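Local coordinates for protein alpha-L-rhamnosidase (Aspergillus terreus, PDB 6GSZ) that probably hydrolyses terminal, non-reducing alpha-L-rhamnose residues of alpha-L-rhamnosides, at residues A493-A498 and V532-Q537; G553-W558 and D611-I616; D557-G562 and S627-W632. One frame throughout, in Å; residues are numbered along the deposited sequence.

Contact 1. Residues A493-A498 and V532-Q537; sequences AWLKDA and VGVPWQ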
loop_
_atom_site.group_PDB
_atom_site.type_symbol
_atom_site.label_atom_id
_atom_site.label_comp_id
_atom_site.label_asym_id
_atom_site.label_seq_id
_atom_site.Cartn_x
_atom_site.Cartn_y
_atom_site.Cartn_z
ATOM N N ALA A 493 -0.400 -2.424 -9.953
ATOM C CA ALA A 493 1.008 -2.406 -10.358
ATOM C C ALA A 493 1.772 -3.576 -9.715
ATOM O O ALA A 493 2.536 -4.312 -10.398
ATOM C CB ALA A 493 1.605 -1.052 -10.025
ATOM N N TRP A 494 1.578 -3.745 -8.410
ATOM C CA TRP A 494 2.274 -4.806 -7.689
ATOM C C TRP A 494 1.974 -6.177 -8.295
ATOM O O TRP A 494 2.842 -7.048 -8.450
ATOM C CB TRP A 494 1.985 -4.722 -6.199
ATOM C CG TRP A 494 2.755 -5.691 -5.378
ATOM C CD1 TRP A 494 4.083 -5.621 -5.070
ATOM C CD2 TRP A 494 2.285 -6.894 -4.768
ATOM N NE1 TRP A 494 4.442 -6.695 -4.291
ATOM C CE2 TRP A 494 3.369 -7.519 -4.112
ATOM C CE3 TRP A 494 1.038 -7.538 -4.737
ATOM C CZ2 TRP A 494 3.261 -8.726 -3.418
ATOM C CZ3 TRP A 494 0.932 -8.736 -4.072
ATOM C CH2 TRP A 494 2.024 -9.332 -3.433
ATOM N N LEU A 495 0.676 -6.410 -8.593
ATOM C CA LEU A 495 0.259 -7.685 -9.115
ATOM C C LEU A 495 0.748 -7.955 -10.546
ATOM O O LEU A 495 0.939 -9.133 -10.901
ATOM C CB LEU A 495 -1.258 -7.849 -8.997
ATOM C CG LEU A 495 -1.757 -8.098 -7.559
ATOM C CD1 LEU A 495 -3.244 -7.837 -7.461
ATOM C CD2 LEU A 495 -1.422 -9.516 -7.122
ATOM N N LYS A 496 0.995 -6.885 -11.335
ATOM C CA LYS A 496 1.669 -7.085 -12.620
ATOM C C LYS A 496 3.073 -7.693 -12.422
ATOM O O LYS A 496 3.484 -8.615 -13.121
ATOM C CB LYS A 496 1.789 -5.743 -13.368
ATOM C CG LYS A 496 0.456 -5.253 -13.901
ATOM C CD LYS A 496 0.586 -3.898 -14.575
ATOM C CE LYS A 496 -0.721 -3.478 -15.194
ATOM N NZ LYS A 496 -0.625 -2.104 -15.744
ATOM N N ASP A 497 3.774 -7.152 -11.432
ATOM C CA ASP A 497 5.134 -7.644 -11.121
ATOM C C ASP A 497 5.057 -9.062 -10.574
ATOM O O ASP A 497 5.873 -9.933 -10.929
ATOM C CB ASP A 497 5.877 -6.688 -10.196
ATOM C CG ASP A 497 6.269 -5.387 -10.888
ATOM O OD1 ASP A 497 6.123 -5.299 -12.146
ATOM O OD2 ASP A 497 6.733 -4.471 -10.140
ATOM N N ALA A 498 4.028 -9.335 -9.739
ATOM C CA ALA A 498 3.899 -10.676 -9.182
ATOM C C ALA A 498 3.797 -11.684 -10.350
ATOM O O ALA A 498 4.404 -12.758 -10.329
ATOM C CB ALA A 498 2.698 -10.759 -8.265
ATOM N N VAL A 532 -3.732 -15.552 -5.900
ATOM C CA VAL A 532 -5.194 -15.778 -6.010
ATOM C C VAL A 532 -5.927 -14.794 -5.098
ATOM O O VAL A 532 -6.897 -14.160 -5.494
ATOM C CB VAL A 532 -5.574 -17.234 -5.653
ATOM C CG1 VAL A 532 -7.079 -17.471 -5.858
ATOM C CG2 VAL A 532 -4.795 -18.250 -6.470
ATOM N N GLY A 533 -5.522 -14.791 -3.837
ATOM C CA GLY A 533 -6.266 -14.090 -2.777
ATOM C C GLY A 533 -6.292 -12.577 -2.938
ATOM O O GLY A 533 -7.271 -11.888 -2.621
ATOM N N VAL A 534 -5.135 -11.989 -3.306
ATOM C CA VAL A 534 -5.085 -10.528 -3.423
ATOM C C VAL A 534 -5.981 -10.097 -4.597
ATOM O O VAL A 534 -6.804 -9.202 -4.419
ATOM C CB VAL A 534 -3.663 -9.948 -3.441
ATOM C CG1 VAL A 534 -3.684 -8.439 -3.570
ATOM C CG2 VAL A 534 -2.969 -10.324 -2.143
ATOM N N PRO A 535 -5.895 -10.701 -5.800
ATOM C CA PRO A 535 -6.883 -10.448 -6.865
ATOM C C PRO A 535 -8.347 -10.654 -6.440
ATOM O O PRO A 535 -9.201 -9.803 -6.777
ATOM C CB PRO A 535 -6.459 -11.399 -7.988
ATOM C CG PRO A 535 -4.957 -11.484 -7.797
ATOM C CD PRO A 535 -4.809 -11.573 -6.293
ATOM N N TRP A 536 -8.619 -11.747 -5.721
ATOM C CA TRP A 536 -10.016 -11.997 -5.341
ATOM C C TRP A 536 -10.531 -10.827 -4.483
ATOM O O TRP A 536 -11.627 -10.299 -4.698
ATOM C CB TRP A 536 -10.112 -13.313 -4.568
ATOM C CG TRP A 536 -11.488 -13.656 -4.059
ATOM C CD1 TRP A 536 -12.471 -14.312 -4.715
ATOM C CD2 TRP A 536 -11.994 -13.356 -2.761
ATOM N NE1 TRP A 536 -13.562 -14.461 -3.908
ATOM C CE2 TRP A 536 -13.324 -13.838 -2.713
ATOM C CE3 TRP A 536 -11.484 -12.645 -1.680
ATOM C CZ2 TRP A 536 -14.118 -13.657 -1.582
ATOM C CZ3 TRP A 536 -12.266 -12.457 -0.564
ATOM C CH2 TRP A 536 -13.565 -12.965 -0.520
ATOM N N GLN A 537 -9.745 -10.432 -3.481
ATOM C CA GLN A 537 -10.109 -9.330 -2.596
ATOM C C GLN A 537 -10.196 -7.994 -3.358
ATOM O O GLN A 537 -10.987 -7.091 -2.999
ATOM C CB GLN A 537 -9.239 -9.259 -1.357
ATOM C CG GLN A 537 -9.625 -8.155 -0.388
ATOM C CD GLN A 537 -11.019 -8.335 0.184
ATOM O OE1 GLN A 537 -11.264 -9.313 0.865
ATOM N NE2 GLN A 537 -11.878 -7.341 -0.038
#

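Contact 2. Residues G553-W558 and D611-I616; sequences GGAKDW and DMLANI. With NAG (2-acetamido-2-deoxy-beta-D-glucopyranose), chain C; NAG (2-acetamido-2-deoxy-beta-D-glucopyranose), chain D.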
loop_
_atom_site.group_PDB
_atom_site.type_symbol
_atom_site.label_atom_id
_atom_site.label_comp_id
_atom_site.label_asym_id
_atom_site.label_seq_id
_atom_site.Cartn_x
_atom_site.Cartn_y
_atom_site.Cartn_z
ATOM N N GLY A 553 -4.635 -15.117 -15.073
ATOM C CA GLY A 553 -3.634 -16.111 -15.472
ATOM C C GLY A 553 -2.686 -16.477 -14.337
ATOM O O GLY A 553 -2.354 -17.650 -14.129
ATOM N N GLY A 554 -2.331 -15.492 -13.516
ATOM C CA GLY A 554 -1.494 -15.779 -12.355
ATOM C C GLY A 554 -2.156 -16.745 -11.388
ATOM O O GLY A 554 -1.547 -17.698 -10.871
ATOM N N ALA A 555 -3.433 -16.464 -11.085
ATOM C CA ALA A 555 -4.201 -17.301 -10.166
ATOM C C ALA A 555 -4.357 -18.737 -10.695
ATOM O O ALA A 555 -4.113 -19.692 -9.973
ATOM C CB ALA A 555 -5.552 -16.635 -9.908
ATOM N N LYS A 556 -4.736 -18.854 -11.957
ATOM C CA LYS A 556 -4.954 -20.149 -12.549
ATOM C C LYS A 556 -3.649 -20.954 -12.667
ATOM O O LYS A 556 -3.598 -22.140 -12.338
ATOM C CB LYS A 556 -5.633 -20.007 -13.910
ATOM C CG LYS A 556 -5.796 -21.317 -14.670
ATOM C CD LYS A 556 -6.779 -21.205 -15.813
ATOM C CE LYS A 556 -6.774 -22.376 -16.783
ATOM N NZ LYS A 556 -6.924 -23.731 -16.201
ATOM N N ASP A 557 -2.557 -20.306 -13.073
ATOM C CA ASP A 557 -1.299 -21.028 -13.235
ATOM C C ASP A 557 -0.766 -21.483 -11.871
ATOM O O ASP A 557 -0.155 -22.550 -11.785
ATOM C CB ASP A 557 -0.241 -20.175 -13.926
ATOM C CG ASP A 557 -0.406 -20.039 -15.428
ATOM O OD1 ASP A 557 -1.195 -20.814 -16.025
ATOM O OD2 ASP A 557 0.274 -19.150 -16.022
ATOM N N TRP A 558 -1.001 -20.702 -10.811
ATOM C CA TRP A 558 -0.595 -21.102 -9.486
ATOM C C TRP A 558 -1.265 -22.427 -9.079
ATOM O O TRP A 558 -0.605 -23.370 -8.609
ATOM C CB TRP A 558 -0.897 -20.003 -8.486
ATOM C CG TRP A 558 -0.783 -20.400 -7.056
ATOM C CD1 TRP A 558 -1.798 -20.485 -6.163
ATOM C CD2 TRP A 558 0.395 -20.782 -6.329
ATOM N NE1 TRP A 558 -1.356 -20.879 -4.933
ATOM C CE2 TRP A 558 0.007 -21.056 -5.000
ATOM C CE3 TRP A 558 1.761 -20.897 -6.645
ATOM C CZ2 TRP A 558 0.887 -21.471 -4.007
ATOM C CZ3 TRP A 558 2.625 -21.318 -5.660
ATOM C CH2 TRP A 558 2.216 -21.551 -4.348
ATOM N N ASP A 611 -11.441 -22.686 -4.279
ATOM C CA ASP A 611 -12.774 -22.102 -4.160
ATOM C C ASP A 611 -12.786 -20.685 -4.774
ATOM O O ASP A 611 -13.632 -20.326 -5.623
ATOM C CB ASP A 611 -13.139 -22.041 -2.691
ATOM C CG ASP A 611 -14.568 -21.662 -2.376
ATOM O OD1 ASP A 611 -15.456 -22.061 -3.133
ATOM O OD2 ASP A 611 -14.763 -21.027 -1.323
ATOM N N MET A 612 -11.762 -19.886 -4.414
ATOM C CA MET A 612 -11.659 -18.532 -4.954
ATOM C C MET A 612 -11.511 -18.589 -6.474
ATOM O O MET A 612 -12.124 -17.763 -7.203
ATOM C CB MET A 612 -10.493 -17.741 -4.362
ATOM C CG MET A 612 -10.728 -17.254 -2.929
ATOM S SD MET A 612 -9.407 -16.186 -2.337
ATOM C CE MET A 612 -8.009 -17.293 -2.161
ATOM N N LEU A 613 -10.707 -19.532 -6.971
ATOM C CA LEU A 613 -10.482 -19.622 -8.418
ATOM C C LEU A 613 -11.776 -20.055 -9.159
ATOM O O LEU A 613 -12.055 -19.546 -10.233
ATOM C CB LEU A 613 -9.284 -20.539 -8.709
ATOM C CG LEU A 613 -8.896 -20.648 -10.195
ATOM C CD1 LEU A 613 -8.520 -19.283 -10.789
ATOM C CD2 LEU A 613 -7.755 -21.642 -10.326
ATOM N N ALA A 614 -12.550 -20.978 -8.578
ATOM C CA ALA A 614 -13.869 -21.335 -9.117
ATOM C C ALA A 614 -14.729 -20.072 -9.229
ATOM O O ALA A 614 -15.347 -19.843 -10.262
ATOM C CB ALA A 614 -14.552 -22.378 -8.263
ATOM N N ASN A 615 -14.765 -19.277 -8.150
ATOM C CA ASN A 615 -15.627 -18.117 -8.067
ATOM C C ASN A 615 -15.178 -17.034 -9.045
ATOM O O ASN A 615 -16.007 -16.417 -9.723
ATOM C CB ASN A 615 -15.764 -17.629 -6.631
ATOM C CG ASN A 615 -16.585 -18.590 -5.798
ATOM O OD1 ASN A 615 -16.912 -19.719 -6.233
ATOM N ND2 ASN A 615 -16.903 -18.165 -4.592
ATOM N N ILE A 616 -13.854 -16.825 -9.139
ATOM C CA ILE A 616 -13.332 -15.851 -10.110
ATOM C C ILE A 616 -13.677 -16.300 -11.531
ATOM O O ILE A 616 -14.066 -15.490 -12.383
ATOM C CB ILE A 616 -11.802 -15.689 -9.929
ATOM C CG1 ILE A 616 -11.471 -14.997 -8.613
ATOM C CG2 ILE A 616 -11.216 -14.997 -11.130
ATOM C CD1 ILE A 616 -9.994 -15.201 -8.264
HETATM C C1 NAG C . -17.643 -19.023 -3.707
HETATM C C2 NAG C . -17.521 -18.534 -2.275
HETATM C C3 NAG C . -18.351 -19.431 -1.342
HETATM C C4 NAG C . -19.765 -19.559 -1.870
HETATM C C5 NAG C . -19.753 -19.981 -3.333
HETATM C C6 NAG C . -21.149 -20.047 -3.949
HETATM C C7 NAG C . -15.525 -17.433 -1.409
HETATM C C8 NAG C . -14.080 -17.627 -1.045
HETATM N N2 NAG C . -16.146 -18.510 -1.880
HETATM O O3 NAG C . -18.356 -18.853 -0.037
HETATM O O4 NAG C . -20.395 -20.605 -1.102
HETATM O O5 NAG C . -18.986 -19.022 -4.076
HETATM O O6 NAG C . -21.813 -18.759 -3.893
HETATM O O7 NAG C . -16.075 -16.356 -1.314
HETATM C C1 NAG D . -8.668 -28.182 -13.867
HETATM C C2 NAG D . -7.976 -27.521 -15.104
HETATM C C3 NAG D . -6.670 -28.252 -15.417
HETATM C C4 NAG D . -5.813 -28.368 -14.141
HETATM C C5 NAG D . -6.595 -28.834 -12.939
HETATM C C6 NAG D . -5.819 -28.710 -11.626
HETATM C C7 NAG D . -9.519 -26.432 -16.607
HETATM C C8 NAG D . -10.386 -26.516 -17.819
HETATM N N2 NAG D . -8.809 -27.506 -16.281
HETATM O O3 NAG D . -5.966 -27.561 -16.456
HETATM O O4 NAG D . -4.784 -29.364 -14.302
HETATM O O5 NAG D . -7.842 -28.107 -12.767
HETATM O O6 NAG D . -5.777 -27.346 -11.151
HETATM O O7 NAG D . -9.529 -25.401 -15.900
#

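Contact 3. Residues D557-G562 and S627-W632; sequences DWVDKG and SNYTEW. With NAG (2-acetamido-2-deoxy-beta-D-glucopyranose), chain D; NAG (2-acetamido-2-deoxy-beta-D-glucopyranose), chain B; BMA (beta-D-mannopyranose), chain E; MAN (alpha-D-mannopyranose), chain F.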
loop_
_atom_site.group_PDB
_atom_site.type_symbol
_atom_site.label_atom_id
_atom_site.label_comp_id
_atom_site.label_asym_id
_atom_site.label_seq_id
_atom_site.Cartn_x
_atom_site.Cartn_y
_atom_site.Cartn_z
ATOM N N ASP A 557 -2.557 -20.306 -13.073
ATOM C CA ASP A 557 -1.299 -21.028 -13.235
ATOM C C ASP A 557 -0.766 -21.483 -11.871
ATOM O O ASP A 557 -0.155 -22.550 -11.785
ATOM C CB ASP A 557 -0.241 -20.175 -13.926
ATOM C CG ASP A 557 -0.406 -20.039 -15.428
ATOM O OD1 ASP A 557 -1.195 -20.814 -16.025
ATOM O OD2 ASP A 557 0.274 -19.150 -16.022
ATOM N N TRP A 558 -1.001 -20.702 -10.811
ATOM C CA TRP A 558 -0.595 -21.102 -9.486
ATOM C C TRP A 558 -1.265 -22.427 -9.079
ATOM O O TRP A 558 -0.605 -23.370 -8.609
ATOM C CB TRP A 558 -0.897 -20.003 -8.486
ATOM C CG TRP A 558 -0.783 -20.400 -7.056
ATOM C CD1 TRP A 558 -1.798 -20.485 -6.163
ATOM C CD2 TRP A 558 0.395 -20.782 -6.329
ATOM N NE1 TRP A 558 -1.356 -20.879 -4.933
ATOM C CE2 TRP A 558 0.007 -21.056 -5.000
ATOM C CE3 TRP A 558 1.761 -20.897 -6.645
ATOM C CZ2 TRP A 558 0.887 -21.471 -4.007
ATOM C CZ3 TRP A 558 2.625 -21.318 -5.660
ATOM C CH2 TRP A 558 2.216 -21.551 -4.348
ATOM N N VAL A 559 -2.600 -22.475 -9.213
ATOM C CA VAL A 559 -3.314 -23.676 -8.815
ATOM C C VAL A 559 -2.909 -24.837 -9.739
ATOM O O VAL A 559 -2.692 -25.963 -9.272
ATOM C CB VAL A 559 -4.816 -23.430 -8.807
ATOM C CG1 VAL A 559 -5.623 -24.684 -8.564
ATOM C CG2 VAL A 559 -5.137 -22.394 -7.750
ATOM N N ASP A 560 -2.839 -24.580 -11.047
ATOM C CA ASP A 560 -2.640 -25.647 -11.993
ATOM C C ASP A 560 -1.210 -26.226 -11.938
ATOM O O ASP A 560 -1.031 -27.441 -12.178
ATOM C CB ASP A 560 -2.912 -25.180 -13.408
ATOM C CG ASP A 560 -4.376 -24.893 -13.705
ATOM O OD1 ASP A 560 -5.265 -25.300 -12.866
ATOM O OD2 ASP A 560 -4.609 -24.319 -14.804
ATOM N N LYS A 561 -0.205 -25.357 -11.775
ATOM C CA LYS A 561 1.185 -25.739 -12.044
ATOM C C LYS A 561 2.173 -25.326 -10.939
ATOM O O LYS A 561 3.329 -25.785 -10.930
ATOM C CB LYS A 561 1.619 -25.120 -13.376
ATOM C CG LYS A 561 0.833 -25.602 -14.584
ATOM C CD LYS A 561 1.291 -25.010 -15.906
ATOM C CE LYS A 561 0.403 -25.362 -17.072
ATOM N NZ LYS A 561 0.899 -24.705 -18.312
ATOM N N GLY A 562 1.780 -24.367 -10.093
ATOM C CA GLY A 562 2.649 -23.864 -9.037
ATOM C C GLY A 562 2.652 -24.724 -7.777
ATOM O O GLY A 562 3.691 -25.123 -7.285
ATOM N N SER A 627 -16.528 -24.949 -13.553
ATOM C CA SER A 627 -16.961 -26.305 -13.202
ATOM C C SER A 627 -15.781 -27.175 -12.765
ATOM O O SER A 627 -15.917 -27.948 -11.807
ATOM C CB SER A 627 -17.707 -26.957 -14.327
ATOM O OG SER A 627 -19.008 -26.415 -14.419
ATOM N N ASN A 628 -14.633 -27.046 -13.452
ATOM C CA ASN A 628 -13.462 -27.823 -13.144
ATOM C C ASN A 628 -13.051 -27.552 -11.701
ATOM O O ASN A 628 -12.807 -28.487 -10.926
ATOM C CB ASN A 628 -12.320 -27.407 -14.042
ATOM C CG ASN A 628 -11.079 -28.250 -13.895
ATOM O OD1 ASN A 628 -11.131 -29.476 -13.856
ATOM N ND2 ASN A 628 -9.939 -27.589 -13.803
ATOM N N TYR A 629 -12.942 -26.270 -11.325
ATOM C CA TYR A 629 -12.458 -25.964 -9.964
ATOM C C TYR A 629 -13.487 -26.297 -8.896
ATOM O O TYR A 629 -13.115 -26.684 -7.791
ATOM C CB TYR A 629 -11.938 -24.527 -9.892
ATOM C CG TYR A 629 -10.735 -24.319 -10.790
ATOM C CD1 TYR A 629 -9.600 -25.110 -10.651
ATOM C CD2 TYR A 629 -10.756 -23.407 -11.830
ATOM C CE1 TYR A 629 -8.526 -25.011 -11.532
ATOM C CE2 TYR A 629 -9.684 -23.262 -12.703
ATOM C CZ TYR A 629 -8.587 -24.105 -12.574
ATOM O OH TYR A 629 -7.529 -23.980 -13.429
ATOM N N THR A 630 -14.789 -26.216 -9.253
ATOM C CA THR A 630 -15.839 -26.659 -8.349
ATOM C C THR A 630 -15.669 -28.163 -8.064
ATOM O O THR A 630 -15.787 -28.611 -6.874
ATOM C CB THR A 630 -17.214 -26.294 -8.916
ATOM O OG1 THR A 630 -17.331 -24.873 -8.997
ATOM C CG2 THR A 630 -18.362 -26.813 -8.077
ATOM N N GLU A 631 -15.410 -28.936 -9.119
ATOM C CA GLU A 631 -15.207 -30.413 -9.059
ATOM C C GLU A 631 -13.981 -30.732 -8.188
ATOM O O GLU A 631 -13.993 -31.601 -7.315
ATOM C CB GLU A 631 -15.050 -31.000 -10.471
ATOM C CG GLU A 631 -16.361 -31.059 -11.267
ATOM C CD GLU A 631 -16.314 -31.429 -12.747
ATOM O OE1 GLU A 631 -15.230 -31.865 -13.251
ATOM O OE2 GLU A 631 -17.381 -31.279 -13.416
ATOM N N TRP A 632 -12.860 -30.073 -8.500
ATOM C CA TRP A 632 -11.608 -30.273 -7.732
ATOM C C TRP A 632 -11.833 -29.904 -6.267
ATOM O O TRP A 632 -11.371 -30.608 -5.368
ATOM C CB TRP A 632 -10.453 -29.443 -8.312
ATOM C CG TRP A 632 -9.747 -30.099 -9.451
ATOM C CD1 TRP A 632 -10.137 -30.213 -10.750
ATOM C CD2 TRP A 632 -8.515 -30.820 -9.360
ATOM N NE1 TRP A 632 -9.233 -30.951 -11.467
ATOM C CE2 TRP A 632 -8.230 -31.338 -10.640
ATOM C CE3 TRP A 632 -7.613 -31.042 -8.319
ATOM C CZ2 TRP A 632 -7.071 -32.074 -10.911
ATOM C CZ3 TRP A 632 -6.480 -31.774 -8.586
ATOM C CH2 TRP A 632 -6.221 -32.283 -9.857
HETATM C C1 NAG D . -8.668 -28.182 -13.867
HETATM C C2 NAG D . -7.976 -27.521 -15.104
HETATM C C3 NAG D . -6.670 -28.252 -15.417
HETATM C C4 NAG D . -5.813 -28.368 -14.141
HETATM C C5 NAG D . -6.595 -28.834 -12.939
HETATM C C6 NAG D . -5.819 -28.710 -11.626
HETATM C C7 NAG D . -9.519 -26.432 -16.607
HETATM C C8 NAG D . -10.386 -26.516 -17.819
HETATM N N2 NAG D . -8.809 -27.506 -16.281
HETATM O O3 NAG D . -5.966 -27.561 -16.456
HETATM O O4 NAG D . -4.784 -29.364 -14.302
HETATM O O5 NAG D . -7.842 -28.107 -12.767
HETATM O O6 NAG D . -5.777 -27.346 -11.151
HETATM O O7 NAG D . -9.529 -25.401 -15.900
HETATM C C1 NAG B . -3.536 -28.916 -14.778
HETATM C C2 NAG B . -2.492 -29.906 -14.329
HETATM C C3 NAG B . -1.148 -29.573 -14.963
HETATM C C4 NAG B . -1.293 -29.418 -16.472
HETATM C C5 NAG B . -2.390 -28.418 -16.816
HETATM C C6 NAG B . -2.643 -28.362 -18.317
HETATM C C7 NAG B . -2.845 -30.830 -12.090
HETATM C C8 NAG B . -2.637 -30.591 -10.628
HETATM N N2 NAG B . -2.377 -29.880 -12.903
HETATM O O3 NAG B . -0.197 -30.604 -14.664
HETATM O O4 NAG B . -0.076 -28.913 -16.978
HETATM O O5 NAG B . -3.595 -28.850 -16.193
HETATM O O6 NAG B . -3.744 -27.452 -18.541
HETATM O O7 NAG B . -3.458 -31.822 -12.498
HETATM C C1 BMA E . 0.575 -29.733 -17.958
HETATM C C2 BMA E . 1.475 -28.895 -18.856
HETATM C C3 BMA E . 2.229 -29.832 -19.819
HETATM C C4 BMA E . 2.975 -30.906 -19.030
HETATM C C5 BMA E . 2.102 -31.606 -17.997
HETATM C C6 BMA E . 2.957 -32.392 -17.009
HETATM O O2 BMA E . 2.373 -28.205 -18.010
HETATM O O3 BMA E . 3.207 -29.111 -20.565
HETATM O O4 BMA E . 3.440 -31.879 -19.956
HETATM O O5 BMA E . 1.320 -30.669 -17.244
HETATM O O6 BMA E . 2.054 -33.044 -16.118
HETATM C C1 MAN F . 2.925 -29.077 -21.979
HETATM C C2 MAN F . 4.187 -28.591 -22.712
HETATM C C3 MAN F . 4.404 -27.109 -22.439
HETATM C C4 MAN F . 3.119 -26.300 -22.598
HETATM C C5 MAN F . 1.946 -26.929 -21.829
HETATM C C6 MAN F . 0.616 -26.182 -21.934
HETATM O O2 MAN F . 4.088 -28.734 -24.144
HETATM O O3 MAN F . 5.347 -26.581 -23.382
HETATM O O4 MAN F . 3.412 -24.992 -22.092
HETATM O O5 MAN F . 1.758 -28.289 -22.263
HETATM O O6 MAN F . -0.120 -26.314 -20.690
#

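Contact 1. Residues A493-A498 and V532-Q537
L495 packs on both V534 and P535, and W494, one residue earlier, gives the contact a loose flank. The six-membered ring of W494 is carried forward because CG stands anti to the backbone N (chi1 -175°). Its CZ3 then stops 4.6 Å from V534 CG2, while NE1 is taken by the carbonyl of I513. L495 bears the main load, its CB directed toward helix 530-542, and its two methyls divide the work. CD1 meets both partners, lying 4.0 Å from V534 CG1 and equally far from P535 CG. CD2 rests mainly against the proline ring, 4.0 Å from P535 CD, with P535 CG at nearly the same distance. The isobutyl group therefore lies against the CG-CD side of the ring, while the valine adds chiefly one branch, CG1, beside the first methyl. P535 N has no hydrogen to give to the preceding turn, and helix 530-542 is kinked there; CD, which takes the place of that hydrogen, supplies with CG the apolar surface for L495. Further on, K496 and D497 take no part here and form salt bridges with D305 and R181 respectively. Q551 of helix 545-562 touches both L495 and P535 and so closes one side of the junction. The contact is wholly apolar and buried, joined by side chains alone across backbones whose nearest CA atoms, L495 CA and P535 CA, are 8.0 Å apart. It joins helices 488-503 and 530-542 of the (alpha/alpha)6 barrel domain of a six-hairpin glycosidase, about 12 Å from the bound glucose, measured from the V534 side chain.

Contact 2. Residues G553-W558 and D611-I616
L613 packs on main chain as much as on side chain: its methyls settle against the helix backbone at A555 and K556. CD2 is 3.9 Å from K556 CA, and CD1 comes within 4.0 Å of K556 N. CD2 also lies 4.1 Å from A555 O. Only a small methyl stands beside this spot, A555 CB, 4.1 Å from L613 CD1, consistent with the close approach of A555 CA and L613 CA, 6.9 Å. The leucine reaches across because CG lies anti to its backbone N (chi1 -177°). I616, one turn later, points the same way but adds little.

K556 leads its chain away from the leucine, and a bend at chi4 turns the amino group toward a sugar. NZ donates to O7 of the N-acetylglucosamine on N628 (3.1 Å), but it also forms a salt bridge with D560 and a hydrogen bond with Y629, so several groups fix its position.

Another face of helix 598-619 carries a glycan of its own. N615 ND2 is bonded covalently to C1 of an N-acetylglucosamine, whose N2 donates to D611 OD2 (2.9 Å, 156° at the hydrogen), one turn back along the helix. M612 CG flanks the acetyl methyl C8 at 3.9 Å. With the N-glycan at N615 on that other face, the L613 side of helix 598-619 makes a helix-helix packing with helix 545-562 inside the (alpha/alpha)6 barrel.

Contact 3. Residues D557-G562 and S627-W632
Y629 meets D560 and V559 in a glycosylated part of the (alpha/alpha)6 barrel domain, just after N628, the residue that bears the glycan. N628 ND2 is joined covalently to C1 of the first N-acetylglucosamine, whose O6 donates to D560 OD1 (2.7 Å) in segment 557-562. Farther out on the same glycan, N2 of the second N-acetylglucosamine donates to the carbonyl O of D560 (2.9 Å, nearly straight at 165°), and O6 of a mannose accepts from NZ of the extended K561, whose carbonyl oxygen joins S506 as a ligand of calcium. Y629 CG is anti to the carbonyl carbon (chi1 -64°), which sends the ring to D560. The ring and V559 run antiparallel alongside each other, Y629 CE1 4.2 Å from V559 CG1. The Y629 hydroxyl donates to D560 OD1 (2.7 Å) on the syn side of the carboxylate, whose plane is turned 25° from the ring. Protein and glycan thus share one oxygen, while OD2 pairs with K556. Last comes W632, whose indole underlies the first sugar: C6 sits 3.6 Å above one ring face, offset toward the rim, and O5 lies 3.4 Å from W632 NE1.

From contact 1 to contact 3 the packing moves outward, from about 12 Å to about 29 Å between contact centre and chain centre, and grows more polar. Contact 1 is a buried aliphatic core; contact 2 is apolar between its helices but edged by sugars; contact 3, though its touching residues are buried, depends on a carboxylate, a phenol and a glycan. Helix 545-562 serves contacts 2 and 3 and borders contact 1 where W558 packs on V532. M612 links contact 2 to contact 1, packing on V532, G533 and W536. L613 lies against both V559 and Y629, so contacts 2 and 3 form one continuous patch.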